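Local structure of tail spike protein gp49 (Pseudomonas phage LKA1, 4RU4) at the interface of chains A and B. The protein is the tailspike lyase of the phage, which cleaves the O-specific polysaccharide of Pseudomonas and so probably helps the virus to enter its host cell. Coordinates in Å, arbitrary orientation; residue numbers count along the deposited sequence, not the author numbering. Chains: chain A/B, tail spike protein gp49.

Two ways of joining neighbouring copies in a trimeric tailspike appear here, with the centres of their C-alpha atoms about 28 Å apart. Contact 1 joins loop and strand-end residues between the C-terminal Ig-like domains of the two chains, whereas contact 2 receives the chain terminus of B near the end of the beta-helix of A. They share no residue. Strand 545-551 leads into contact 1 and strand 529-535 towards contact 2, which also takes in the loops beside strand 484-487 of both chains. The two copies do not meet symmetrically, so each chain probably offers different surfaces to its two neighbours, extending the grip along the spike.

Contact 1: the interface of chains A and B. Residues chain A 552-554; chain B 564-566, 578.
A:Ser554 and B:Asn566 meet between two Ig-like domains of the C-terminal part of the tailspike, and the pair shows how one amide can serve an interface through both its edge and its face. ND2 of B:Asn566 donates to the hydroxyl OG of A:Ser554 at 3.0 Å; the bond is almost straight (171° at H), and OG lies in the amide plane. The flat face of the same amide rests nearly parallel on the peptide joining A:Asp552 to A:Arg553, with CG of B:Asn566 3.3 Å from the backbone N of A:Arg553. With CG anti to the backbone N (chi1 -175°), the side chain extends towards the chain A peptide.

On its other flank A:Ser554 meets the aromatic ring of B:Phe578. Its CB and OG lie above one face, just beyond the CZ-CE2 rim, with OG of A:Ser554 3.4 Å from CZ of B:Phe578. B:Ile564 adds an apolar tip: its CD1 touches the A:Arg553 carbonyl oxygen at 3.6 Å and reaches towards the serine as well.

Two residues earlier in chain A, the backbone N of A:Asp552 donates to the carbonyl oxygen of B:Ala565 at 2.9 Å. This bond fixes the loop that follows strand 545-551 against the end of strand 562-565, directly before B:Asn566, and probably helps to hold the amide level with the A:Asp552-A:Arg553 peptide. B:Phe578 is positioned from another strand, at the end of 572-578.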
loop_
_atom_site.group_PDB
_atom_site.type_symbol
_atom_site.label_atom_id
_atom_site.label_comp_id
_atom_site.label_asym_id
_atom_site.label_seq_id
_atom_site.Cartn_x
_atom_site.Cartn_y
_atom_site.Cartn_z
ATOM N N ASP A 552 0.162 22.007 43.725
ATOM C CA ASP A 552 0.195 23.461 43.706
ATOM C C ASP A 552 -0.294 24.131 44.986
ATOM O O ASP A 552 -0.796 25.242 44.962
ATOM C CB ASP A 552 -0.504 24.000 42.461
ATOM C CG ASP A 552 0.294 23.715 41.200
ATOM O OD1 ASP A 552 1.321 24.401 40.972
ATOM O OD2 ASP A 552 -0.080 22.778 40.473
ATOM N N ARG A 553 -0.131 23.422 46.093
ATOM C CA ARG A 553 -0.354 23.934 47.434
ATOM C C ARG A 553 0.321 22.865 48.305
ATOM O O ARG A 553 0.304 21.694 47.944
ATOM C CB ARG A 553 -1.859 24.002 47.742
ATOM C CG ARG A 553 -2.200 24.464 49.167
ATOM C CD ARG A 553 -1.899 25.979 49.356
ATOM N NE ARG A 553 -2.712 26.789 48.442
ATOM C CZ ARG A 553 -2.627 28.108 48.291
ATOM N NH1 ARG A 553 -1.740 28.825 48.984
ATOM N NH2 ARG A 553 -3.421 28.706 47.409
ATOM N N SER A 554 0.951 23.258 49.408
ATOM C CA SER A 554 1.476 22.274 50.353
ATOM C C SER A 554 0.515 22.178 51.551
ATOM O O SER A 554 -0.558 21.569 51.415
ATOM C CB SER A 554 2.926 22.593 50.738
ATOM O OG SER A 554 3.762 22.449 49.576
ATOM N N ILE B 564 2.923 14.837 46.908
ATOM C CA ILE B 564 2.294 15.898 46.117
ATOM C C ILE B 564 3.306 16.444 45.123
ATOM O O ILE B 564 4.435 15.968 45.053
ATOM C CB ILE B 564 1.813 17.063 47.006
ATOM C CG1 ILE B 564 3.018 17.715 47.707
ATOM C CG2 ILE B 564 0.771 16.562 48.049
ATOM C CD1 ILE B 564 2.673 19.003 48.534
ATOM N N ALA B 565 2.890 17.421 44.329
ATOM C CA ALA B 565 3.838 18.200 43.536
ATOM C C ALA B 565 3.490 19.676 43.736
ATOM O O ALA B 565 2.349 20.082 43.533
ATOM C CB ALA B 565 3.735 17.844 42.076
ATOM N N ASN B 566 4.463 20.479 44.115
ATOM C CA ASN B 566 4.198 21.903 44.318
ATOM C C ASN B 566 5.490 22.664 44.215
ATOM O O ASN B 566 6.341 22.459 45.057
ATOM C CB ASN B 566 3.605 22.163 45.719
ATOM C CG ASN B 566 3.207 23.629 45.914
ATOM O OD1 ASN B 566 2.994 24.355 44.933
ATOM N ND2 ASN B 566 3.072 24.063 47.164
ATOM N N PHE B 578 5.211 15.110 52.389
ATOM C CA PHE B 578 4.918 16.023 53.516
ATOM C C PHE B 578 4.089 15.257 54.541
ATOM O O PHE B 578 3.095 14.632 54.180
ATOM C CB PHE B 578 4.056 17.215 53.053
ATOM C CG PHE B 578 4.794 18.275 52.277
ATOM C CD1 PHE B 578 5.224 18.044 50.981
ATOM C CD2 PHE B 578 5.012 19.535 52.846
ATOM C CE1 PHE B 578 5.879 19.037 50.246
ATOM C CE2 PHE B 578 5.669 20.525 52.135
ATOM C CZ PHE B 578 6.114 20.275 50.826
#

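Contact 2: the interface of chains A and B. Residues chain A 489, 491-492, 515, 537-538; chain B 483, 601-602.
The chain A loops at 489-492, beyond strand 484-487, and at 537-538, beyond strand 529-535, receive the C-terminal tail of chain B that follows strand 590-600, with A:Leu515 of strand 510-522 at the margin, while a second chain B loop brings B:Tyr483. The site is a small pocket for a chain terminus. The phenol OH of A:Tyr538 donates to OXT, a terminal carboxylate oxygen of B:Val602, at 2.6 Å, and OXT lies at the edge of the ring, in its plane. Water 1 bonds to OXT of B:Val602 at 3.0 Å and links it to the carbonyl oxygen of A:Leu489 and the backbone N of A:Leu492.

A:Arg537 forms the second shell. NE of A:Arg537 donates to OH of A:Tyr538 at 3.0 Å, tilted from the guanidinium plane, and NH2 of A:Arg537 donates to the carbonyl oxygen of A:Leu492 at 2.8 Å, close to that plane. The two bonds fix the rotation of the guanidinium group, whose charge may polarise the phenol towards the carboxylate. Over one guanidinium face, off-centre, lies CG2 of B:Val602, 3.9 Å from CZ of A:Arg537; the rotamer (chi1 67°) sets CG2 anti to the backbone N, which turns this methyl towards the guanidinium group. Alongside, CD of A:Arg537 touches the carbonyl oxygen of B:Glu601.

A:Gly491 lies above the CD2-CE2 rim of the B:Tyr483 ring. The whole site lies at the junction where the pectate lyase-like beta-helix gives way to the C-terminal Ig-like domain.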
loop_
_atom_site.group_PDB
_atom_site.type_symbol
_atom_site.label_atom_id
_atom_site.label_comp_id
_atom_site.label_asym_id
_atom_site.label_seq_id
_atom_site.Cartn_x
_atom_site.Cartn_y
_atom_site.Cartn_z
ATOM N N LEU A 489 -7.817 7.103 19.427
ATOM C CA LEU A 489 -8.815 7.568 18.466
ATOM C C LEU A 489 -8.854 9.105 18.477
ATOM O O LEU A 489 -8.822 9.740 19.548
ATOM C CB LEU A 489 -10.208 6.971 18.795
ATOM C CG LEU A 489 -10.307 5.440 18.774
ATOM C CD1 LEU A 489 -11.767 4.951 18.968
ATOM C CD2 LEU A 489 -9.742 4.903 17.450
ATOM N N GLY A 491 -11.061 12.581 17.324
ATOM C CA GLY A 491 -12.305 13.106 16.787
ATOM C C GLY A 491 -13.585 12.670 17.490
ATOM O O GLY A 491 -14.698 12.962 17.020
ATOM N N LEU A 492 -13.446 11.977 18.607
ATOM C CA LEU A 492 -14.620 11.545 19.374
ATOM C C LEU A 492 -15.236 12.756 20.079
ATOM O O LEU A 492 -14.527 13.498 20.771
ATOM C CB LEU A 492 -14.214 10.523 20.432
ATOM C CG LEU A 492 -13.673 9.187 19.913
ATOM C CD1 LEU A 492 -13.129 8.358 21.075
ATOM C CD2 LEU A 492 -14.778 8.442 19.201
ATOM N N LEU A 515 -8.600 9.525 30.306
ATOM C CA LEU A 515 -9.158 10.872 30.387
ATOM C C LEU A 515 -8.649 11.485 31.682
ATOM O O LEU A 515 -8.351 10.767 32.641
ATOM C CB LEU A 515 -10.692 10.827 30.398
ATOM C CG LEU A 515 -11.344 10.452 29.060
ATOM C CD1 LEU A 515 -12.855 10.239 29.208
ATOM C CD2 LEU A 515 -11.051 11.518 28.008
ATOM N N ARG A 537 -15.539 12.645 29.862
ATOM C CA ARG A 537 -15.868 13.001 28.492
ATOM C C ARG A 537 -16.474 11.799 27.750
ATOM O O ARG A 537 -17.341 11.970 26.900
ATOM C CB ARG A 537 -14.623 13.493 27.751
ATOM C CG ARG A 537 -14.898 14.003 26.303
ATOM C CD ARG A 537 -13.573 14.217 25.533
ATOM N NE ARG A 537 -13.800 14.480 24.101
ATOM C CZ ARG A 537 -14.051 15.687 23.588
ATOM N NH1 ARG A 537 -14.109 16.769 24.377
ATOM N NH2 ARG A 537 -14.261 15.816 22.285
ATOM N N TYR A 538 -16.012 10.596 28.077
ATOM C CA TYR A 538 -16.578 9.370 27.519
ATOM C C TYR A 538 -17.060 8.494 28.668
ATOM O O TYR A 538 -16.480 8.523 29.769
ATOM C CB TYR A 538 -15.534 8.576 26.727
ATOM C CG TYR A 538 -14.755 9.420 25.760
ATOM C CD1 TYR A 538 -15.408 10.375 24.988
ATOM C CD2 TYR A 538 -13.371 9.304 25.653
ATOM C CE1 TYR A 538 -14.720 11.175 24.112
ATOM C CE2 TYR A 538 -12.656 10.116 24.762
ATOM C CZ TYR A 538 -13.354 11.038 23.996
ATOM O OH TYR A 538 -12.701 11.878 23.128
ATOM N N TYR B 483 -9.744 18.612 18.160
ATOM C CA TYR B 483 -8.663 17.870 18.819
ATOM C C TYR B 483 -7.295 18.339 18.389
ATOM O O TYR B 483 -7.099 18.837 17.270
ATOM C CB TYR B 483 -8.750 16.351 18.554
ATOM C CG TYR B 483 -8.738 15.935 17.082
ATOM C CD1 TYR B 483 -7.536 15.682 16.414
ATOM C CD2 TYR B 483 -9.932 15.773 16.377
ATOM C CE1 TYR B 483 -7.528 15.275 15.079
ATOM C CE2 TYR B 483 -9.939 15.385 15.048
ATOM C CZ TYR B 483 -8.732 15.123 14.410
ATOM O OH TYR B 483 -8.739 14.719 13.103
ATOM N N GLU B 601 -7.272 15.113 27.381
ATOM C CA GLU B 601 -8.545 15.818 27.265
ATOM C C GLU B 601 -9.451 15.300 26.134
ATOM O O GLU B 601 -10.586 15.748 25.992
ATOM C CB GLU B 601 -8.277 17.310 27.077
ATOM C CG GLU B 601 -7.566 17.953 28.280
ATOM C CD GLU B 601 -7.147 19.374 28.003
ATOM O OE1 GLU B 601 -7.213 19.784 26.824
ATOM O OE2 GLU B 601 -6.737 20.074 28.960
ATOM N N VAL B 602 -8.958 14.381 25.312
ATOM C CA VAL B 602 -9.745 13.934 24.172
ATOM C C VAL B 602 -9.339 12.504 23.811
ATOM O O VAL B 602 -8.279 12.013 24.246
ATOM C CB VAL B 602 -9.624 14.921 22.991
ATOM C CG1 VAL B 602 -8.211 14.934 22.410
ATOM C CG2 VAL B 602 -10.669 14.632 21.890
ATOM O OXT VAL B 602 -10.079 11.815 23.110
HETATM O O HOH W 1 -10.906 11.490 20.254
#